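Local coordinates for protein Rab GDP-dissociation inhibitor (Saccharomyces cerevisiae, PDB 2BCG) that holds the Rab GTPase SEC4 in its GDP-bound state by inhibiting GDP release, and extracts GDP-bound YPT7 from vacuolar membranes, at residues D13-G18 with G275-V280; P290-D295 with D409-S414; L339-D344 with I366-E371; S343-A348 with I377-A382. All coordinates share one frame; numbering follows the deposited sequence.

The four contacts fall into two pairs. Contacts 1 and 2 have centres about 6 Å apart and both reach the parallel sheet, where strands 14-17 and 292-294 are neighbours; Leu17 N lies 2.8 Å from Ile293 O, a probable hydrogen bond. Contacts 3 and 4, again with centres about 6 Å apart, share Ser343 and Asp344, in the loop just before strand 345-351 of the mixed sheet, and are tied by a salt bridge from Arg341 NH1 to Glu378 OE2 (2.8 Å). Between the pairs, the centres of contacts 1 and 3 are about 37 Å apart. Contact 3 approaches the geranylgeranyl pocket indirectly, because Asp344 OD1 bonds His197 ND1 in helix 189-199, which contributes Phe194 and Met199 to that pocket.

Contact 1 of 4, residues D13-G18 with G275-V280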
loop_
_atom_site.group_PDB
_atom_site.type_symbol
_atom_site.label_atom_id
_atom_site.label_comp_id
_atom_site.label_asym_id
_atom_site.label_seq_id
_atom_site.Cartn_x
_atom_site.Cartn_y
_atom_site.Cartn_z
ATOM N N ASP A 13 4.844 5.251 -23.965
ATOM C CA ASP A 13 6.177 4.645 -23.773
ATOM C C ASP A 13 6.113 3.238 -23.157
ATOM O O ASP A 13 6.949 2.380 -23.465
ATOM C CB ASP A 13 7.068 5.491 -22.861
ATOM C CG ASP A 13 7.519 6.785 -23.500
ATOM O OD1 ASP A 13 7.335 7.843 -22.882
ATOM O OD2 ASP A 13 8.094 6.752 -24.621
ATOM N N VAL A 14 5.157 3.023 -22.239
ATOM C CA VAL A 14 5.065 1.769 -21.531
ATOM C C VAL A 14 3.587 1.514 -21.225
ATOM O O VAL A 14 2.848 2.456 -20.847
ATOM C CB VAL A 14 5.813 1.868 -20.166
ATOM C CG1 VAL A 14 5.685 0.570 -19.356
ATOM C CG2 VAL A 14 7.311 2.281 -20.356
ATOM N N ILE A 15 3.164 0.275 -21.418
ATOM C CA ILE A 15 1.872 -0.216 -20.901
ATOM C C ILE A 15 2.135 -1.131 -19.700
ATOM O O ILE A 15 3.020 -1.966 -19.732
ATOM C CB ILE A 15 1.072 -0.926 -22.010
ATOM C CG1 ILE A 15 0.661 0.129 -23.045
ATOM C CG2 ILE A 15 -0.155 -1.660 -21.435
ATOM C CD1 ILE A 15 0.066 -0.469 -24.336
ATOM N N VAL A 16 1.372 -0.925 -18.623
ATOM C CA VAL A 16 1.500 -1.758 -17.422
ATOM C C VAL A 16 0.143 -2.438 -17.195
ATOM O O VAL A 16 -0.892 -1.770 -17.297
ATOM C CB VAL A 16 1.921 -0.911 -16.209
ATOM C CG1 VAL A 16 2.188 -1.792 -14.982
ATOM C CG2 VAL A 16 3.183 -0.080 -16.556
ATOM N N LEU A 17 0.178 -3.741 -16.918
ATOM C CA LEU A 17 -1.032 -4.559 -16.724
ATOM C C LEU A 17 -1.059 -5.148 -15.330
ATOM O O LEU A 17 -0.116 -5.843 -14.904
ATOM C CB LEU A 17 -1.127 -5.688 -17.749
ATOM C CG LEU A 17 -1.050 -5.204 -19.208
ATOM C CD1 LEU A 17 -1.116 -6.431 -20.125
ATOM C CD2 LEU A 17 -2.153 -4.216 -19.524
ATOM N N GLY A 18 -2.166 -4.865 -14.643
ATOM C CA GLY A 18 -2.347 -5.249 -13.248
ATOM C C GLY A 18 -1.848 -4.197 -12.289
ATOM O O GLY A 18 -0.770 -3.595 -12.486
ATOM N N GLY A 275 6.753 -12.639 -32.089
ATOM C CA GLY A 275 6.316 -12.819 -30.694
ATOM C C GLY A 275 6.569 -11.647 -29.745
ATOM O O GLY A 275 6.418 -11.809 -28.524
ATOM N N LYS A 276 6.957 -10.491 -30.300
ATOM C CA LYS A 276 7.270 -9.287 -29.533
ATOM C C LYS A 276 6.073 -8.375 -29.296
ATOM O O LYS A 276 5.250 -8.177 -30.193
ATOM C CB LYS A 276 8.325 -8.457 -30.251
ATOM C CG LYS A 276 9.502 -9.277 -30.686
ATOM C CD LYS A 276 10.810 -8.664 -30.302
ATOM C CE LYS A 276 11.879 -9.394 -31.056
ATOM N NZ LYS A 276 13.124 -9.442 -30.276
ATOM N N PHE A 277 6.013 -7.774 -28.104
ATOM C CA PHE A 277 4.893 -6.916 -27.744
ATOM C C PHE A 277 4.797 -5.592 -28.523
ATOM O O PHE A 277 5.772 -4.847 -28.660
ATOM C CB PHE A 277 4.954 -6.617 -26.233
ATOM C CG PHE A 277 3.833 -5.729 -25.749
ATOM C CD1 PHE A 277 2.622 -6.290 -25.349
ATOM C CD2 PHE A 277 3.992 -4.341 -25.712
ATOM C CE1 PHE A 277 1.578 -5.463 -24.894
ATOM C CE2 PHE A 277 2.952 -3.500 -25.272
ATOM C CZ PHE A 277 1.739 -4.080 -24.855
ATOM N N GLU A 278 3.584 -5.265 -28.962
ATOM C CA GLU A 278 3.317 -3.965 -29.560
ATOM C C GLU A 278 2.130 -3.184 -28.974
ATOM O O GLU A 278 2.107 -1.948 -29.054
ATOM C CB GLU A 278 3.166 -4.088 -31.078
ATOM C CG GLU A 278 4.470 -4.338 -31.828
ATOM C CD GLU A 278 4.280 -4.317 -33.342
ATOM O OE1 GLU A 278 5.275 -3.995 -34.043
ATOM O OE2 GLU A 278 3.157 -4.627 -33.819
ATOM N N GLY A 279 1.174 -3.903 -28.382
ATOM C CA GLY A 279 0.026 -3.252 -27.733
ATOM C C GLY A 279 -1.070 -4.168 -27.238
ATOM O O GLY A 279 -0.903 -5.389 -27.167
ATOM N N VAL A 280 -2.206 -3.564 -26.885
ATOM C CA VAL A 280 -3.377 -4.295 -26.372
ATOM C C VAL A 280 -4.659 -3.737 -26.993
ATOM O O VAL A 280 -4.739 -2.535 -27.278
ATOM C CB VAL A 280 -3.488 -4.260 -24.808
ATOM C CG1 VAL A 280 -2.300 -4.959 -24.177
ATOM C CG2 VAL A 280 -3.647 -2.846 -24.290
#
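Ile15 meets Phe277 at the rim of a ring whose face is taken by its own strand: the backbone N of Gly279 sits over the centre of the Phe277 ring, 3.5 Å above its plane. Ile15 CD1 comes in near that plane and touches CZ of Phe277 at 4.0 Å, the two side chains crossing at about a right angle. Glu278 and Gly279 both oppose Leu269, a classic beta bulge. Gly279 brings bare backbone to the interface, its CA 4.4 Å from Ile15 CD1. That methyl also reaches Val280 CG2 at 4.4 Å, while Leu17 CD1 lies 4.5 Å from Val280 CG1. Branched aliphatic residues suit this place because it is buried and apolar. No hydrogen bond joins the segments: their axes pass 8.7 Å apart at 72°, too far for backbone pairing, and the contact is made mainly by side chains. Phe277 also touches Val292, and Val280 touches Ile40, so the antiparallel strand leans on three strands of the parallel sheet. A three-stranded antiparallel sheet laid across a parallel one is characteristic of the dinucleotide-binding-like fold that Rab GDI shares with flavoproteins.

Contact 2 of 4, residues P290-D295 with D409-S414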
loop_
_atom_site.group_PDB
_atom_site.type_symbol
_atom_site.label_atom_id
_atom_site.label_comp_id
_atom_site.label_asym_id
_atom_site.label_seq_id
_atom_site.Cartn_x
_atom_site.Cartn_y
_atom_site.Cartn_z
ATOM N N PRO A 290 6.181 0.318 -26.920
ATOM C CA PRO A 290 7.295 -0.618 -27.205
ATOM C C PRO A 290 7.541 -1.717 -26.171
ATOM O O PRO A 290 8.210 -2.723 -26.479
ATOM C CB PRO A 290 8.528 0.291 -27.264
ATOM C CG PRO A 290 8.121 1.616 -26.827
ATOM C CD PRO A 290 6.642 1.700 -26.714
ATOM N N LEU A 291 6.986 -1.567 -24.970
ATOM C CA LEU A 291 7.129 -2.623 -23.979
ATOM C C LEU A 291 5.919 -2.677 -23.049
ATOM O O LEU A 291 5.175 -1.701 -22.919
ATOM C CB LEU A 291 8.429 -2.447 -23.164
ATOM C CG LEU A 291 8.586 -1.186 -22.325
ATOM C CD1 LEU A 291 8.341 -1.609 -20.893
ATOM C CD2 LEU A 291 9.964 -0.535 -22.426
ATOM N N VAL A 292 5.762 -3.834 -22.414
ATOM C CA VAL A 292 4.731 -4.028 -21.389
ATOM C C VAL A 292 5.402 -4.556 -20.107
ATOM O O VAL A 292 6.379 -5.326 -20.154
ATOM C CB VAL A 292 3.601 -4.989 -21.892
ATOM C CG1 VAL A 292 4.102 -6.413 -22.091
ATOM C CG2 VAL A 292 2.381 -4.951 -20.933
ATOM N N ILE A 293 4.858 -4.133 -18.968
ATOM C CA ILE A 293 5.206 -4.666 -17.633
ATOM C C ILE A 293 3.898 -5.258 -17.094
ATOM O O ILE A 293 2.862 -4.611 -17.161
ATOM C CB ILE A 293 5.727 -3.543 -16.712
ATOM C CG1 ILE A 293 7.003 -2.906 -17.305
ATOM C CG2 ILE A 293 5.912 -4.073 -15.276
ATOM C CD1 ILE A 293 7.478 -1.722 -16.573
ATOM N N ALA A 294 3.917 -6.501 -16.627
ATOM C CA ALA A 294 2.656 -7.128 -16.217
ATOM C C ALA A 294 2.851 -8.194 -15.165
ATOM O O ALA A 294 3.956 -8.722 -14.998
ATOM C CB ALA A 294 1.972 -7.727 -17.410
ATOM N N ASP A 295 1.777 -8.505 -14.445
ATOM C CA ASP A 295 1.829 -9.660 -13.560
ATOM C C ASP A 295 1.509 -10.979 -14.284
ATOM O O ASP A 295 1.014 -10.966 -15.420
ATOM C CB ASP A 295 0.982 -9.421 -12.284
ATOM C CG ASP A 295 -0.517 -9.580 -12.502
ATOM O OD1 ASP A 295 -0.994 -10.580 -13.079
ATOM O OD2 ASP A 295 -1.257 -8.696 -12.013
ATOM N N ASP A 409 11.275 -10.216 -25.830
ATOM C CA ASP A 409 9.888 -9.992 -26.308
ATOM C C ASP A 409 9.332 -8.626 -25.777
ATOM O O ASP A 409 8.226 -8.247 -26.151
ATOM C CB ASP A 409 8.958 -11.201 -25.945
ATOM C CG ASP A 409 8.971 -11.539 -24.466
ATOM O OD1 ASP A 409 8.389 -12.597 -24.044
ATOM O OD2 ASP A 409 9.585 -10.751 -23.730
ATOM N N ASN A 410 10.119 -7.879 -24.980
ATOM C CA ASN A 410 9.677 -6.651 -24.268
ATOM C C ASN A 410 8.441 -6.898 -23.403
ATOM O O ASN A 410 7.601 -6.014 -23.270
ATOM C CB ASN A 410 9.507 -5.449 -25.213
ATOM C CG ASN A 410 10.846 -4.937 -25.773
ATOM O OD1 ASN A 410 11.893 -4.953 -25.099
ATOM N ND2 ASN A 410 10.804 -4.458 -27.025
ATOM N N ILE A 411 8.351 -8.102 -22.841
ATOM C CA ILE A 411 7.282 -8.468 -21.907
ATOM C C ILE A 411 7.933 -8.779 -20.567
ATOM O O ILE A 411 8.482 -9.892 -20.328
ATOM C CB ILE A 411 6.445 -9.634 -22.432
ATOM C CG1 ILE A 411 5.774 -9.237 -23.760
ATOM C CG2 ILE A 411 5.399 -10.061 -21.409
ATOM C CD1 ILE A 411 5.143 -10.393 -24.506
ATOM N N TYR A 412 7.865 -7.764 -19.704
ATOM C CA TYR A 412 8.612 -7.744 -18.454
ATOM C C TYR A 412 7.629 -8.111 -17.336
ATOM O O TYR A 412 6.714 -7.357 -17.019
ATOM C CB TYR A 412 9.217 -6.361 -18.217
ATOM C CG TYR A 412 10.254 -6.008 -19.275
ATOM C CD1 TYR A 412 9.902 -5.230 -20.414
ATOM C CD2 TYR A 412 11.535 -6.509 -19.192
ATOM C CE1 TYR A 412 10.866 -4.932 -21.421
ATOM C CE2 TYR A 412 12.511 -6.215 -20.194
ATOM C CZ TYR A 412 12.165 -5.433 -21.288
ATOM O OH TYR A 412 13.104 -5.129 -22.249
ATOM N N LEU A 413 7.813 -9.303 -16.790
ATOM C CA LEU A 413 6.844 -9.860 -15.840
ATOM C C LEU A 413 7.361 -9.876 -14.436
ATOM O O LEU A 413 8.556 -10.132 -14.161
ATOM C CB LEU A 413 6.461 -11.275 -16.261
ATOM C CG LEU A 413 5.841 -11.326 -17.670
ATOM C CD1 LEU A 413 5.665 -12.737 -18.204
ATOM C CD2 LEU A 413 4.543 -10.516 -17.778
ATOM N N SER A 414 6.435 -9.624 -13.511
ATOM C CA SER A 414 6.780 -9.722 -12.097
ATOM C C SER A 414 6.607 -11.147 -11.567
ATOM O O SER A 414 5.911 -11.983 -12.183
ATOM C CB SER A 414 5.891 -8.747 -11.285
ATOM O OG SER A 414 4.512 -9.055 -11.516
HETATM O O HOH W 1 8.249 -4.352 -28.646
#
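Leu291 holds CG in the crowded position between its backbone N and carbonyl carbon (chi1 62°), whereas Tyr412 CG stands anti to its carbonyl carbon (chi1 -65°), and the two side chains meet at about a right angle. Leu291 CB lies in the plane of the tyrosine ring, 3.9 Å from CE1 of Tyr412. An alanine in place of Tyr412 would probably leave a gap beside Leu291 and Val437 of helix 424-438, where the ring had packed. The backbones pair in parallel: Asn410 O accepts from Val292 N at 3.0 Å, Val292 O from Tyr412 N at 2.9 Å, and Tyr412 O and Ala294 O continue the pattern. On the other face Val292 and Ile411, beta-branched as suits strands, lie side by side, CG1 to CG1 3.7 Å, and the small Ala294 makes room for Leu413, its CB 3.8 Å from Leu413 CD2. At the start of the pairing one water donates to Pro290 O and accepts from Asn410 ND2, and Asp409 OD2 accepts the N-H of Ile411 in an Asx turn. Ser414 OG bonds Glu23 of helix 21-32. Strand 411-413 thus closes one edge of a parallel sheet in the 3-2-1-4-5 order of the Rossmann-like fold.

Contact 3 of 4, residues L339-D344 with I366-E371; sequences LGRKSD and ISTIIE
Arg341 and Thr368 reach toward each other tip to tip in the tight half of this contact. Thr368 OG1 donates to Asp344 O at 2.7 Å, from above the carbonyl plane, and accepts a weak bond from Arg341 NH2 at 2.9 Å. The same NH2 makes another weak bond to Ile369 O, at the edge of the guanidinium. A bend at chi3 (61°) turns Arg341 NE, which donates to Ser343 O at 3.1 Å and so fixes the rotation of the group, while NH1 forms a salt bridge with Glu378. Glu371 covers one face: its OE2 lies 3.5 Å above the guanidinium plane, over the centre, with the two planes 25° apart, a charge contact to which no N-H points. An arginine suits the place because its flat guanidinium offers a face to Glu371 and in-plane donors at its edge; an alanine here would probably leave Glu378 without this charged mate and Ser343 O without its side-chain donor. The syn lone pair of Glu371 OE2 also takes Lys342 N at 2.8 Å, and a water bonds OE2, Ser343 OG and Ile369 O. The looser side is the Lys342 side chain. It runs extended toward solvent, NZ 6.3 Å from Glu371 OE1 and linked to Glu371 O through a water, the bond from NZ being weak. Gly340, with positive phi, suits the exposed turn before it. The loop leading into strand 345-351 is pinned to the end of its neighbour 362-369, at the open end of the antiparallel hairpin these strands form.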
loop_
_atom_site.group_PDB
_atom_site.type_symbol
_atom_site.label_atom_id
_atom_site.label_comp_id
_atom_site.label_asym_id
_atom_site.label_seq_id
_atom_site.Cartn_x
_atom_site.Cartn_y
_atom_site.Cartn_z
ATOM N N LEU A 339 8.787 -28.022 14.381
ATOM C CA LEU A 339 7.663 -28.827 13.918
ATOM C C LEU A 339 8.095 -29.955 12.992
ATOM O O LEU A 339 7.231 -30.611 12.409
ATOM C CB LEU A 339 6.623 -27.949 13.210
ATOM C CG LEU A 339 5.855 -26.924 14.058
ATOM C CD1 LEU A 339 4.845 -26.195 13.173
ATOM C CD2 LEU A 339 5.148 -27.576 15.266
ATOM N N GLY A 340 9.407 -30.146 12.823
ATOM C CA GLY A 340 9.930 -31.186 11.924
ATOM C C GLY A 340 9.554 -30.899 10.482
ATOM O O GLY A 340 9.283 -31.818 9.689
ATOM N N ARG A 341 9.506 -29.604 10.161
ATOM C CA ARG A 341 9.137 -29.136 8.840
ATOM C C ARG A 341 10.311 -28.743 7.958
ATOM O O ARG A 341 11.468 -28.639 8.415
ATOM C CB ARG A 341 8.193 -27.921 8.976
ATOM C CG ARG A 341 6.790 -28.292 9.366
ATOM C CD ARG A 341 5.850 -27.058 9.437
ATOM N NE ARG A 341 5.717 -26.352 8.157
ATOM C CZ ARG A 341 4.879 -26.679 7.165
ATOM N NH1 ARG A 341 4.046 -27.726 7.254
ATOM N NH2 ARG A 341 4.875 -25.933 6.065
ATOM N N LYS A 342 10.000 -28.490 6.688
ATOM C CA LYS A 342 10.980 -27.978 5.735
ATOM C C LYS A 342 10.938 -26.454 5.634
ATOM O O LYS A 342 11.875 -25.846 5.117
ATOM C CB LYS A 342 10.735 -28.582 4.351
ATOM C CG LYS A 342 10.732 -30.125 4.346
ATOM C CD LYS A 342 10.301 -30.683 3.003
ATOM C CE LYS A 342 10.463 -32.211 2.988
ATOM N NZ LYS A 342 10.551 -32.794 1.601
ATOM N N SER A 343 9.854 -25.833 6.119
ATOM C CA SER A 343 9.730 -24.383 6.040
ATOM C C SER A 343 9.019 -23.846 7.263
ATOM O O SER A 343 8.169 -24.492 7.871
ATOM C CB SER A 343 9.076 -23.887 4.750
ATOM O OG SER A 343 7.699 -24.104 4.772
ATOM N N ASP A 344 9.360 -22.617 7.573
ATOM C CA ASP A 344 8.726 -21.930 8.695
ATOM C C ASP A 344 7.235 -21.649 8.427
ATOM O O ASP A 344 6.786 -21.547 7.289
ATOM C CB ASP A 344 9.445 -20.615 8.974
ATOM C CG ASP A 344 10.876 -20.806 9.452
ATOM O OD1 ASP A 344 11.535 -19.787 9.744
ATOM O OD2 ASP A 344 11.334 -21.971 9.547
ATOM N N ILE A 366 -2.243 -16.630 8.746
ATOM C CA ILE A 366 -1.241 -17.680 8.916
ATOM C C ILE A 366 -0.814 -18.102 7.516
ATOM O O ILE A 366 -1.665 -18.268 6.623
ATOM C CB ILE A 366 -1.831 -18.907 9.642
ATOM C CG1 ILE A 366 -2.321 -18.543 11.070
ATOM C CG2 ILE A 366 -0.809 -20.033 9.704
ATOM C CD1 ILE A 366 -3.286 -19.592 11.614
ATOM N N SER A 367 0.478 -18.316 7.316
ATOM C CA SER A 367 0.909 -18.788 5.995
ATOM C C SER A 367 2.135 -19.663 6.068
ATOM O O SER A 367 2.977 -19.513 6.951
ATOM C CB SER A 367 1.129 -17.624 5.054
ATOM O OG SER A 367 2.249 -16.903 5.430
ATOM N N THR A 368 2.230 -20.567 5.096
ATOM C CA THR A 368 3.433 -21.364 4.947
ATOM C C THR A 368 3.389 -22.002 3.570
ATOM O O THR A 368 2.334 -22.034 2.917
ATOM C CB THR A 368 3.513 -22.450 6.051
ATOM O OG1 THR A 368 4.839 -23.007 6.098
ATOM C CG2 THR A 368 2.461 -23.552 5.805
ATOM N N ILE A 369 4.553 -22.450 3.124
ATOM C CA ILE A 369 4.651 -23.269 1.933
ATOM C C ILE A 369 4.158 -24.684 2.303
ATOM O O ILE A 369 4.596 -25.282 3.292
ATOM C CB ILE A 369 6.131 -23.331 1.500
ATOM C CG1 ILE A 369 6.628 -21.963 1.008
ATOM C CG2 ILE A 369 6.368 -24.451 0.472
ATOM C CD1 ILE A 369 5.829 -21.359 -0.108
ATOM N N ILE A 370 3.197 -25.171 1.537
ATOM C CA ILE A 370 2.596 -26.474 1.765
ATOM C C ILE A 370 3.649 -27.559 1.557
ATOM O O ILE A 370 4.368 -27.548 0.548
ATOM C CB ILE A 370 1.376 -26.655 0.827
ATOM C CG1 ILE A 370 0.228 -25.745 1.249
ATOM C CG2 ILE A 370 0.863 -28.124 0.804
ATOM C CD1 ILE A 370 -0.821 -25.583 0.163
ATOM N N GLU A 371 3.738 -28.485 2.513
ATOM C CA GLU A 371 4.646 -29.650 2.366
ATOM C C GLU A 371 3.958 -30.993 2.605
ATOM O O GLU A 371 4.618 -32.043 2.559
ATOM C CB GLU A 371 5.904 -29.513 3.227
ATOM C CG GLU A 371 5.631 -29.461 4.736
ATOM C CD GLU A 371 6.900 -29.272 5.534
ATOM O OE1 GLU A 371 7.279 -30.220 6.288
ATOM O OE2 GLU A 371 7.521 -28.194 5.398
HETATM O O HOH W 2 7.613 -32.727 2.087
HETATM O O HOH W 3 7.240 -26.316 3.577
#

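Contact 4 of 4, residues S343-A348 with I377-A382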
loop_
_atom_site.group_PDB
_atom_site.type_symbol
_atom_site.label_atom_id
_atom_site.label_comp_id
_atom_site.label_asym_id
_atom_site.label_seq_id
_atom_site.Cartn_x
_atom_site.Cartn_y
_atom_site.Cartn_z
ATOM N N SER A 343 9.854 -25.833 6.119
ATOM C CA SER A 343 9.730 -24.383 6.040
ATOM C C SER A 343 9.019 -23.846 7.263
ATOM O O SER A 343 8.169 -24.492 7.871
ATOM C CB SER A 343 9.076 -23.887 4.750
ATOM O OG SER A 343 7.699 -24.104 4.772
ATOM N N ASP A 344 9.360 -22.617 7.573
ATOM C CA ASP A 344 8.726 -21.930 8.695
ATOM C C ASP A 344 7.235 -21.649 8.427
ATOM O O ASP A 344 6.786 -21.547 7.289
ATOM C CB ASP A 344 9.445 -20.615 8.974
ATOM C CG ASP A 344 10.876 -20.806 9.452
ATOM O OD1 ASP A 344 11.535 -19.787 9.744
ATOM O OD2 ASP A 344 11.334 -21.971 9.547
ATOM N N ILE A 345 6.477 -21.525 9.506
ATOM C CA ILE A 345 5.096 -20.989 9.425
ATOM C C ILE A 345 5.126 -19.617 10.042
ATOM O O ILE A 345 5.779 -19.401 11.084
ATOM C CB ILE A 345 4.092 -21.872 10.217
ATOM C CG1 ILE A 345 4.136 -23.317 9.679
ATOM C CG2 ILE A 345 2.683 -21.263 10.143
ATOM C CD1 ILE A 345 3.187 -24.252 10.357
ATOM N N TYR A 346 4.482 -18.669 9.363
ATOM C CA TYR A 346 4.358 -17.296 9.867
ATOM C C TYR A 346 2.928 -16.999 10.282
ATOM O O TYR A 346 1.963 -17.524 9.726
ATOM C CB TYR A 346 4.757 -16.258 8.800
ATOM C CG TYR A 346 6.236 -16.272 8.447
ATOM C CD1 TYR A 346 6.626 -16.523 7.136
ATOM C CD2 TYR A 346 7.238 -15.983 9.404
ATOM C CE1 TYR A 346 7.973 -16.556 6.777
ATOM C CE2 TYR A 346 8.590 -15.992 9.044
ATOM C CZ TYR A 346 8.941 -16.264 7.740
ATOM O OH TYR A 346 10.253 -16.249 7.352
ATOM N N VAL A 347 2.804 -16.105 11.246
ATOM C CA VAL A 347 1.514 -15.478 11.505
ATOM C C VAL A 347 1.742 -13.970 11.507
ATOM O O VAL A 347 2.726 -13.466 12.065
ATOM C CB VAL A 347 0.862 -15.939 12.829
ATOM C CG1 VAL A 347 -0.629 -15.556 12.843
ATOM C CG2 VAL A 347 0.994 -17.475 13.027
ATOM N N ALA A 348 0.820 -13.250 10.880
ATOM C CA ALA A 348 0.847 -11.791 10.831
ATOM C C ALA A 348 -0.444 -11.343 11.463
ATOM O O ALA A 348 -1.537 -11.699 11.005
ATOM C CB ALA A 348 0.918 -11.279 9.397
ATOM N N ILE A 377 -4.300 -29.109 7.845
ATOM C CA ILE A 377 -3.715 -29.715 9.049
ATOM C C ILE A 377 -2.311 -29.156 9.389
ATOM O O ILE A 377 -1.918 -29.072 10.564
ATOM C CB ILE A 377 -3.679 -31.273 8.942
ATOM C CG1 ILE A 377 -5.105 -31.850 8.824
ATOM C CG2 ILE A 377 -2.859 -31.909 10.078
ATOM C CD1 ILE A 377 -6.272 -30.952 9.298
ATOM N N GLU A 378 -1.563 -28.754 8.359
ATOM C CA GLU A 378 -0.219 -28.208 8.557
ATOM C C GLU A 378 -0.285 -26.976 9.420
ATOM O O GLU A 378 0.673 -26.676 10.152
ATOM C CB GLU A 378 0.422 -27.834 7.230
ATOM C CG GLU A 378 0.827 -29.057 6.434
ATOM C CD GLU A 378 1.407 -28.693 5.084
ATOM O OE1 GLU A 378 0.852 -29.180 4.078
ATOM O OE2 GLU A 378 2.397 -27.923 5.041
ATOM N N LEU A 379 -1.398 -26.245 9.317
ATOM C CA LEU A 379 -1.531 -24.989 10.079
ATOM C C LEU A 379 -2.011 -25.171 11.512
ATOM O O LEU A 379 -2.033 -24.183 12.268
ATOM C CB LEU A 379 -2.483 -24.030 9.370
ATOM C CG LEU A 379 -2.038 -23.665 7.947
ATOM C CD1 LEU A 379 -2.891 -22.534 7.410
ATOM C CD2 LEU A 379 -0.548 -23.299 7.938
ATOM N N GLU A 380 -2.427 -26.389 11.878
ATOM C CA GLU A 380 -2.984 -26.606 13.225
ATOM C C GLU A 380 -2.128 -26.001 14.386
ATOM O O GLU A 380 -2.697 -25.358 15.272
ATOM C CB GLU A 380 -3.358 -28.079 13.459
ATOM C CG GLU A 380 -4.196 -28.351 14.742
ATOM C CD GLU A 380 -5.545 -27.593 14.835
ATOM O OE1 GLU A 380 -6.069 -27.031 13.838
ATOM O OE2 GLU A 380 -6.109 -27.582 15.957
ATOM N N PRO A 381 -0.786 -26.214 14.405
ATOM C CA PRO A 381 0.023 -25.634 15.509
ATOM C C PRO A 381 -0.090 -24.108 15.575
ATOM O O PRO A 381 0.002 -23.525 16.659
ATOM C CB PRO A 381 1.454 -26.057 15.173
ATOM C CG PRO A 381 1.316 -27.228 14.267
ATOM C CD PRO A 381 0.050 -27.050 13.503
ATOM N N ALA A 382 -0.280 -23.477 14.428
ATOM C CA ALA A 382 -0.503 -22.022 14.396
ATOM C C ALA A 382 -1.931 -21.649 14.805
ATOM O O ALA A 382 -2.121 -20.732 15.582
ATOM C CB ALA A 382 -0.192 -21.488 13.032
#
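Ile345 CD1 touches the one flat group met across this contact, the peptide carbonyl of Glu378: it lies 3.5 Å from Glu378 O, beyond the oxygen and well out of the carbonyl plane. The other flat groups look elsewhere. Both oxygens of the Glu378 carboxylate are engaged outside the pair of segments, OE1 by Thr372 OG1 and OE2 by Arg341 NH1 in a salt bridge and by the backbone N of Glu371, while Tyr346, whose CB leaves the strand away from the helix, packs on Gln331 and Ile333 of the neighbouring strand. What remains is aliphatic packing. Ile345 CG2, set anti to the backbone N, lies 4.1 Å from Ala382 CB and 4.4 Å from Leu379 CD2; Val347 CG2 stands 4.2 Å from that same Ala382 methyl. One methyl therefore meets both beta-branched side chains, and alanine suits the spot because it lets the helical backbone come close to the strand. Here a short helical connection, following the hairpin of strands 345-351 and 362-369, lies against one face of a mixed beta sheet. Its two helical pieces, 375-378 and 380-383, are separated at Leu379, and the chain turns between them with Glu380 N bonded to Ile377 O at 3.0 Å. No hydrogen bond crosses from strand to helix. With its longer side chain, Leu379 touches Ile366 and also Ile311 and Ala313 of strand 303-317.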